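Local coordinates for mannose-specific lectin 3 chain 2 (Crocus vernus, PDB 3MEZ), which forms one of the two chain types of a heterotetrameric bulb-type lectin that probably binds mannose and weakly agglutinates trypsin-treated rabbit erythrocytes, at residues B[9-14]-B[61-66]; B[33-38]-B[50-55]; B[89-94]-B[101-106]. All coordinates share one frame; numbering follows the deposited sequence.

Contact 1 of 3, residues B[9-14]-B[61-66]; sequences LFSSQV and MRLGHS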
loop_
_atom_site.group_PDB
_atom_site.type_symbol
_atom_site.label_atom_id
_atom_site.label_comp_id
_atom_site.label_asym_id
_atom_site.label_seq_id
_atom_site.Cartn_x
_atom_site.Cartn_y
_atom_site.Cartn_z
ATOM N N LEU B 9 -7.933 -2.397 8.245
ATOM C CA LEU B 9 -6.771 -1.542 8.023
ATOM C C LEU B 9 -5.882 -1.584 9.269
ATOM O O LEU B 9 -6.378 -1.430 10.329
ATOM C CB LEU B 9 -7.192 -0.096 7.766
ATOM C CG LEU B 9 -6.169 0.894 7.222
ATOM C CD1 LEU B 9 -5.950 0.627 5.789
ATOM C CD2 LEU B 9 -6.530 2.319 7.418
ATOM N N PHE B 10 -4.594 -1.810 9.092
ATOM C CA PHE B 10 -3.631 -1.924 10.151
ATOM C C PHE B 10 -2.843 -0.619 10.300
ATOM O O PHE B 10 -2.730 0.105 9.360
ATOM C CB PHE B 10 -2.676 -3.060 9.880
ATOM C CG PHE B 10 -3.326 -4.382 9.686
ATOM C CD1 PHE B 10 -3.614 -5.190 10.758
ATOM C CD2 PHE B 10 -3.638 -4.833 8.434
ATOM C CE1 PHE B 10 -4.207 -6.369 10.581
ATOM C CE2 PHE B 10 -4.246 -6.018 8.293
ATOM C CZ PHE B 10 -4.509 -6.776 9.358
ATOM N N SER B 11 -2.264 -0.358 11.465
ATOM C CA SER B 11 -1.544 0.890 11.680
ATOM C C SER B 11 -0.385 1.035 10.650
ATOM O O SER B 11 0.266 0.088 10.367
ATOM C CB SER B 11 -0.957 0.964 13.094
ATOM O OG SER B 11 -1.901 0.996 14.117
ATOM N N SER B 12 -0.221 2.231 10.125
ATOM C CA SER B 12 0.712 2.634 9.075
ATOM C C SER B 12 0.127 2.507 7.644
ATOM O O SER B 12 0.579 3.137 6.764
ATOM C CB SER B 12 2.068 1.914 9.172
ATOM O OG SER B 12 2.872 2.338 10.218
ATOM N N GLN B 13 -0.900 1.695 7.470
ATOM C CA GLN B 13 -1.593 1.629 6.199
ATOM C C GLN B 13 -2.375 2.931 5.876
ATOM O O GLN B 13 -2.811 3.646 6.728
ATOM C CB GLN B 13 -2.543 0.420 6.095
ATOM C CG GLN B 13 -1.898 -0.883 6.167
ATOM C CD GLN B 13 -2.825 -2.044 5.832
ATOM O OE1 GLN B 13 -3.837 -2.203 6.414
ATOM N NE2 GLN B 13 -2.426 -2.839 4.904
ATOM N N VAL B 14 -2.546 3.185 4.609
ATOM C CA VAL B 14 -3.245 4.338 4.108
ATOM C C VAL B 14 -4.287 3.989 3.038
ATOM O O VAL B 14 -4.182 3.010 2.401
ATOM C CB VAL B 14 -2.278 5.366 3.504
ATOM C CG1 VAL B 14 -1.300 5.822 4.477
ATOM C CG2 VAL B 14 -1.598 4.794 2.328
ATOM N N MET B 61 -6.143 8.888 4.060
ATOM C CA MET B 61 -6.411 8.451 5.398
ATOM C C MET B 61 -5.372 7.450 5.911
ATOM O O MET B 61 -4.921 6.621 5.203
ATOM C CB MET B 61 -7.791 7.855 5.503
ATOM C CG MET B 61 -8.305 7.892 6.851
ATOM S SD MET B 61 -7.959 6.371 7.632
ATOM C CE MET B 61 -9.307 5.410 7.076
ATOM N N ARG B 62 -4.989 7.620 7.159
ATOM C CA ARG B 62 -3.983 6.817 7.778
ATOM C C ARG B 62 -4.357 6.452 9.196
ATOM O O ARG B 62 -4.732 7.279 9.944
ATOM C CB ARG B 62 -2.626 7.539 7.773
ATOM C CG ARG B 62 -1.519 6.837 8.517
ATOM C CD ARG B 62 -0.167 7.575 8.513
ATOM N NE ARG B 62 0.913 6.915 9.228
ATOM C CZ ARG B 62 1.122 6.986 10.533
ATOM N NH1 ARG B 62 0.336 7.684 11.285
ATOM N NH2 ARG B 62 2.120 6.376 11.090
ATOM N N LEU B 63 -4.175 5.196 9.535
ATOM C CA LEU B 63 -4.333 4.731 10.880
ATOM C C LEU B 63 -2.964 4.728 11.534
ATOM O O LEU B 63 -2.040 4.121 11.071
ATOM C CB LEU B 63 -4.954 3.337 10.910
ATOM C CG LEU B 63 -5.061 2.613 12.249
ATOM C CD1 LEU B 63 -5.887 3.383 13.195
ATOM C CD2 LEU B 63 -5.603 1.199 12.128
ATOM N N GLY B 64 -2.885 5.462 12.623
ATOM C CA GLY B 64 -1.675 5.653 13.360
ATOM C C GLY B 64 -1.360 4.608 14.407
ATOM O O GLY B 64 -2.103 3.721 14.616
ATOM N N HIS B 65 -0.245 4.804 15.084
ATOM C CA HIS B 65 0.217 3.899 16.107
ATOM C C HIS B 65 -0.162 4.304 17.541
ATOM O O HIS B 65 0.425 3.867 18.482
ATOM C CB HIS B 65 1.673 3.576 15.966
ATOM C CG HIS B 65 1.974 2.645 14.841
ATOM N ND1 HIS B 65 2.158 3.080 13.556
ATOM C CD2 HIS B 65 2.158 1.317 14.808
ATOM C CE1 HIS B 65 2.421 2.055 12.783
ATOM N NE2 HIS B 65 2.421 0.977 13.519
ATOM N N SER B 66 -1.132 5.187 17.646
ATOM C CA SER B 66 -1.880 5.437 18.856
ATOM C C SER B 66 -3.398 5.258 18.639
ATOM O O SER B 66 -4.205 5.728 19.407
ATOM C CB SER B 66 -1.567 6.822 19.430
ATOM O OG SER B 66 -0.222 6.957 19.794
HETATM O O HOH W 1 2.217 5.320 7.248
HETATM O O HOH W 2 4.119 4.474 9.378
#
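Ser12 through its backbone N-H and Ser11 through its hydroxyl meet the end of strand 60-63. Ser12 N donates to Leu63 O at 2.8 Å, almost straight (173°), while Ser11 OG donates to Gly64 O, also at 2.8 Å, from above the carbonyl plane. With OG anti to its carbonyl carbon (chi1 -65°), Ser11 turns the hydroxyl to this acceptor; its CB lies over the centre of the His65 ring, a CH-pi contact 3.5 Å from the centroid. Beside Ser11, Leu63 CD2 lies against Leu9 O, and Leu9 CD2 slides past Leu63 CB at 4.0 Å.

The serines form the centre of a type II turn from Phe10 to Gln13, where the chain leaves strand 8-10 for strand 14-16. Gln13 braces the turn, its OE1 accepting from Phe10 N (2.8 Å) and its N donating to Phe10 O. One water joins Arg62 NE to Ser12 O and another joins Arg62 NH2 to Ser12 OG, both in the guanidinium plane. Asp74 of the second subunit forms a salt bridge with Arg62 NH2 and accepts from His65 N. The turn thus meets the arginine through water, while that carboxylate probably balances its charge across the subunit interface.

Contact 2 of 3, residues B[33-38]-B[50-55]; sequences DCNLVL and SGTSGR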
loop_
_atom_site.group_PDB
_atom_site.type_symbol
_atom_site.label_atom_id
_atom_site.label_comp_id
_atom_site.label_asym_id
_atom_site.label_seq_id
_atom_site.Cartn_x
_atom_site.Cartn_y
_atom_site.Cartn_z
ATOM N N ASP B 33 -12.622 13.206 -3.163
ATOM C CA ASP B 33 -12.970 14.551 -2.731
ATOM C C ASP B 33 -12.614 14.896 -1.296
ATOM O O ASP B 33 -13.026 15.895 -0.822
ATOM C CB ASP B 33 -14.411 14.883 -3.039
ATOM C CG ASP B 33 -15.387 14.283 -2.064
ATOM O OD1 ASP B 33 -14.993 13.503 -1.201
ATOM O OD2 ASP B 33 -16.569 14.560 -2.207
ATOM N N CYS B 34 -11.829 14.043 -0.655
ATOM C CA CYS B 34 -11.311 14.221 0.698
ATOM C C CYS B 34 -12.276 13.860 1.823
ATOM O O CYS B 34 -11.959 14.054 2.945
ATOM C CB CYS B 34 -10.738 15.619 0.918
ATOM S SG CYS B 34 -9.495 15.763 2.194
ATOM N N ASN B 35 -13.424 13.321 1.462
ATOM C CA ASN B 35 -14.436 12.846 2.390
ATOM C C ASN B 35 -14.327 11.344 2.644
ATOM O O ASN B 35 -14.263 10.571 1.731
ATOM C CB ASN B 35 -15.845 13.223 1.892
ATOM C CG ASN B 35 -16.895 13.270 3.006
ATOM O OD1 ASN B 35 -16.583 13.276 4.152
ATOM N ND2 ASN B 35 -18.142 13.302 2.630
ATOM N N LEU B 36 -14.329 10.970 3.906
ATOM C CA LEU B 36 -14.292 9.584 4.314
ATOM C C LEU B 36 -15.701 9.179 4.621
ATOM O O LEU B 36 -16.293 9.707 5.497
ATOM C CB LEU B 36 -13.508 9.453 5.591
ATOM C CG LEU B 36 -12.693 8.233 5.993
ATOM C CD1 LEU B 36 -12.746 7.933 7.436
ATOM C CD2 LEU B 36 -12.866 7.007 5.143
ATOM N N VAL B 37 -16.222 8.233 3.893
ATOM C CA VAL B 37 -17.620 7.928 3.974
ATOM C C VAL B 37 -17.922 6.468 4.249
ATOM O O VAL B 37 -17.425 5.611 3.606
ATOM C CB VAL B 37 -18.349 8.349 2.685
ATOM C CG1 VAL B 37 -19.829 8.072 2.772
ATOM C CG2 VAL B 37 -18.113 9.788 2.402
ATOM N N LEU B 38 -18.796 6.214 5.193
ATOM C CA LEU B 38 -19.227 4.887 5.450
ATOM C C LEU B 38 -20.677 4.705 5.008
ATOM O O LEU B 38 -21.553 5.337 5.495
ATOM C CB LEU B 38 -19.021 4.618 6.908
ATOM C CG LEU B 38 -19.647 3.467 7.611
ATOM C CD1 LEU B 38 -20.093 2.450 6.677
ATOM C CD2 LEU B 38 -18.748 2.918 8.595
ATOM N N SER B 50 -16.879 11.944 7.422
ATOM C CA SER B 50 -16.050 12.941 8.029
ATOM C C SER B 50 -16.557 14.344 7.720
ATOM O O SER B 50 -16.252 15.248 8.404
ATOM C CB SER B 50 -14.596 12.773 7.621
ATOM O OG SER B 50 -14.458 12.913 6.274
ATOM N N GLY B 51 -17.357 14.476 6.694
ATOM C CA GLY B 51 -17.773 15.760 6.196
ATOM C C GLY B 51 -16.650 16.689 5.787
ATOM O O GLY B 51 -16.652 17.821 6.128
ATOM N N THR B 52 -15.675 16.157 5.071
ATOM C CA THR B 52 -14.521 16.909 4.656
ATOM C C THR B 52 -14.417 17.006 3.166
ATOM O O THR B 52 -13.379 17.192 2.654
ATOM C CB THR B 52 -13.232 16.366 5.226
ATOM O OG1 THR B 52 -13.145 14.988 4.945
ATOM C CG2 THR B 52 -13.170 16.581 6.695
ATOM N N SER B 53 -15.533 16.891 2.485
ATOM C CA SER B 53 -15.572 17.011 1.053
ATOM C C SER B 53 -15.110 18.367 0.586
ATOM O O SER B 53 -15.475 19.354 1.149
ATOM C CB SER B 53 -16.992 16.781 0.612
ATOM O OG SER B 53 -17.218 17.231 -0.656
ATOM N N GLY B 54 -14.275 18.403 -0.439
ATOM C CA GLY B 54 -13.721 19.628 -0.955
ATOM C C GLY B 54 -12.516 20.190 -0.228
ATOM O O GLY B 54 -11.993 21.211 -0.575
ATOM N N ARG B 55 -12.085 19.507 0.804
ATOM C CA ARG B 55 -10.884 19.871 1.511
ATOM C C ARG B 55 -9.562 19.577 0.807
ATOM O O ARG B 55 -8.541 20.017 1.250
ATOM C CB ARG B 55 -10.881 19.302 2.920
ATOM C CG ARG B 55 -11.793 19.998 3.864
ATOM C CD ARG B 55 -11.085 21.057 4.673
ATOM N NE ARG B 55 -11.901 21.616 5.740
ATOM C CZ ARG B 55 -11.433 22.173 6.862
ATOM N NH1 ARG B 55 -10.130 22.274 7.089
ATOM N NH2 ARG B 55 -12.287 22.658 7.764
#
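Asn35 turns CG anti to its backbone N (chi1 -157°), a rotation that carries OD1 across to the loop 50-55, where Thr52 holds OG1 between its own N and carbonyl carbon (chi1 52°), pointing back at Cys34. Thr52 OG1 donates to Cys34 O in a short bond of 2.5 Å, and Thr52 N donates to Asn35 OD1 at 3.2 Å from above the amide plane. Ser50 OG stands between two acceptors, 3.0 Å from Asn35 OD1 and 2.8 Å from Thr52 OG1, with its single proton within reach of either. The other end of the amide, Asn35 ND2, donates to Glu49, which fixes which way round the group lies.

These bonds join the two ends of the hairpin of strands 36-40 and 45-49 in one of the three antiparallel sheets of the beta-prism II fold of bulb lectins. Ser50 N continues the pairing past the strand end, donating to Leu36 O at 3.0 Å. At the approach to strand 36-40, Asp33 makes an Asx turn, its OD1 accepting from Asn35 N, and Ser53 OG donates to Asp33 OD2 at 3.2 Å from well above the carboxylate plane. Cys34 SG packs against Arg55 CB, 3.9 Å away, and is joined by a disulfide to Cys59. Gly54, within a type II turn from Thr52 to Arg55, gives its N-H to Asp33, Gly54 N lying 2.8 Å from Asp33 O.

Contact 3 of 3, residues B[89-94]-B[101-106]; sequences GDYVLI and AVVYGP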
loop_
_atom_site.group_PDB
_atom_site.type_symbol
_atom_site.label_atom_id
_atom_site.label_comp_id
_atom_site.label_asym_id
_atom_site.label_seq_id
_atom_site.Cartn_x
_atom_site.Cartn_y
_atom_site.Cartn_z
ATOM N N GLY B 89 1.679 1.563 19.944
ATOM C CA GLY B 89 1.651 0.201 19.520
ATOM C C GLY B 89 0.925 0.063 18.198
ATOM O O GLY B 89 0.777 1.008 17.507
ATOM N N ASP B 90 0.470 -1.138 17.914
ATOM C CA ASP B 90 -0.175 -1.490 16.668
ATOM C C ASP B 90 -1.690 -1.618 16.838
ATOM O O ASP B 90 -2.145 -2.243 17.727
ATOM C CB ASP B 90 0.420 -2.765 16.114
ATOM C CG ASP B 90 1.905 -2.658 15.855
ATOM O OD1 ASP B 90 2.398 -1.603 15.571
ATOM O OD2 ASP B 90 2.550 -3.656 15.946
ATOM N N TYR B 91 -2.422 -0.983 15.956
ATOM C CA TYR B 91 -3.861 -0.874 16.024
ATOM C C TYR B 91 -4.536 -1.415 14.754
ATOM O O TYR B 91 -3.906 -1.627 13.757
ATOM C CB TYR B 91 -4.302 0.546 16.290
ATOM C CG TYR B 91 -3.987 1.085 17.660
ATOM C CD1 TYR B 91 -2.709 1.397 18.015
ATOM C CD2 TYR B 91 -4.984 1.271 18.601
ATOM C CE1 TYR B 91 -2.430 1.904 19.247
ATOM C CE2 TYR B 91 -4.715 1.748 19.785
ATOM C CZ TYR B 91 -3.441 2.048 20.129
ATOM O OH TYR B 91 -3.171 2.535 21.332
ATOM N N VAL B 92 -5.813 -1.694 14.855
ATOM C CA VAL B 92 -6.539 -2.197 13.757
ATOM C C VAL B 92 -7.887 -1.489 13.643
ATOM O O VAL B 92 -8.511 -1.225 14.603
ATOM C CB VAL B 92 -6.601 -3.717 13.894
ATOM C CG1 VAL B 92 -7.854 -4.167 14.521
ATOM C CG2 VAL B 92 -6.275 -4.348 12.701
ATOM N N LEU B 93 -8.245 -1.114 12.441
ATOM C CA LEU B 93 -9.544 -0.564 12.108
ATOM C C LEU B 93 -10.284 -1.675 11.379
ATOM O O LEU B 93 -9.848 -2.112 10.347
ATOM C CB LEU B 93 -9.406 0.609 11.175
ATOM C CG LEU B 93 -10.415 1.731 10.887
ATOM C CD1 LEU B 93 -10.610 2.119 9.442
ATOM C CD2 LEU B 93 -11.705 1.610 11.580
ATOM N N ILE B 94 -11.388 -2.110 11.941
ATOM C CA ILE B 94 -12.200 -3.147 11.374
ATOM C C ILE B 94 -13.559 -2.642 10.899
ATOM O O ILE B 94 -14.270 -2.038 11.621
ATOM C CB ILE B 94 -12.437 -4.277 12.382
ATOM C CG1 ILE B 94 -11.131 -4.813 12.947
ATOM C CG2 ILE B 94 -13.179 -5.387 11.768
ATOM C CD1 ILE B 94 -11.281 -5.734 14.005
ATOM N N ALA B 101 -17.532 0.848 11.965
ATOM C CA ALA B 101 -16.098 0.863 11.833
ATOM C C ALA B 101 -15.509 1.165 13.187
ATOM O O ALA B 101 -15.830 2.148 13.754
ATOM C CB ALA B 101 -15.673 1.866 10.837
ATOM N N VAL B 102 -14.684 0.256 13.673
ATOM C CA VAL B 102 -14.087 0.278 14.993
ATOM C C VAL B 102 -12.561 0.118 15.004
ATOM O O VAL B 102 -12.015 -0.749 14.388
ATOM C CB VAL B 102 -14.706 -0.816 15.905
ATOM C CG1 VAL B 102 -14.304 -0.640 17.347
ATOM C CG2 VAL B 102 -16.158 -0.843 15.771
ATOM N N VAL B 103 -11.915 0.966 15.772
ATOM C CA VAL B 103 -10.494 0.883 15.970
ATOM C C VAL B 103 -10.252 0.191 17.289
ATOM O O VAL B 103 -10.815 0.574 18.271
ATOM C CB VAL B 103 -9.812 2.236 16.002
ATOM C CG1 VAL B 103 -8.369 2.069 16.169
ATOM C CG2 VAL B 103 -10.114 3.031 14.788
ATOM N N TYR B 104 -9.438 -0.846 17.257
ATOM C CA TYR B 104 -9.014 -1.597 18.395
ATOM C C TYR B 104 -7.486 -1.594 18.547
ATOM O O TYR B 104 -6.763 -1.853 17.619
ATOM C CB TYR B 104 -9.447 -3.063 18.304
ATOM C CG TYR B 104 -10.913 -3.387 18.234
ATOM C CD1 TYR B 104 -11.566 -3.458 17.044
ATOM C CD2 TYR B 104 -11.626 -3.674 19.361
ATOM C CE1 TYR B 104 -12.887 -3.778 16.992
ATOM C CE2 TYR B 104 -12.914 -3.990 19.319
ATOM C CZ TYR B 104 -13.566 -4.046 18.145
ATOM O OH TYR B 104 -14.860 -4.376 18.145
ATOM N N GLY B 105 -7.026 -1.332 19.748
ATOM C CA GLY B 105 -5.644 -1.537 20.105
ATOM C C GLY B 105 -5.246 -1.009 21.456
ATOM O O GLY B 105 -6.044 -0.472 22.141
ATOM N N PRO B 106 -3.993 -1.157 21.817
ATOM C CA PRO B 106 -2.958 -1.761 20.986
ATOM C C PRO B 106 -2.959 -3.272 21.001
ATOM O O PRO B 106 -3.792 -3.854 21.636
ATOM C CB PRO B 106 -1.689 -1.270 21.654
ATOM C CG PRO B 106 -2.051 -1.108 23.014
ATOM C CD PRO B 106 -3.437 -0.691 23.083
#
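Strands 92-94 and 101-104 run antiparallel at 159°, their axes approaching to 4.6 Å, with Val92-Tyr104 and Ile94-Val102 as hydrogen-bonded pairs and Leu93-Val103 as the non-hydrogen-bonded pair between them. They form a beta hairpin in one sheet of the beta-prism II fold of bulb lectins, and Val102, Val103 and Tyr104 also pair antiparallel with a strand of the lectin 3 chain 1 subunit, so the sheet continues across the interface. Each hydrogen-bonded pair exchanges two bonds, among them Tyr104 N to Val92 O at 2.8 Å and Ile94 N to Val102 O at 2.9 Å.

On the face of Leu93 and Val103, Leu93 CD2 touches Val103 CG2 at 3.9 Å and Ala101 CB at 4.0 Å, and both Leu93 and Val103 pack on Leu63. On the other face the Ile94 and Tyr104 side chains cross at about a right angle, Ile94 CD1 lying 3.8 Å from Tyr104 CD1, while Val102 CG1 sits over one ring face toward its rim. Tyr91 holds CG anti to its carbonyl carbon (chi1 -69°), which lays the ring alongside Pro106, beyond the cis peptide: Pro106 CA lies 3.9 Å above the ring plane, over its centre, and Tyr91 CD2 comes within 3.3 Å of Gly105 CA.

Overall arrangement
From the N terminus the chain passes through 9-14 early, and contact 1 closes only when 61-66 returns to it, spanning 46 intervening residues. Contact 2 is nested inside that loop, closing the much smaller hairpin between 33-38 and 50-55. Contact 3 follows in series, with just six residues between its segments. Contacts 1 and 3 are neighbours, their centres about 9 Å apart: strands 8-10 and 92-95 lie side by side in one sheet, and Ser11 and Leu9 bond to Tyr91 and Leu93. Contact 2 lies across the chain's centre from both, yet Met61 touches Leu36 and Ala101 touches Leu38, so that side chains of the three sheets meet inside the chain.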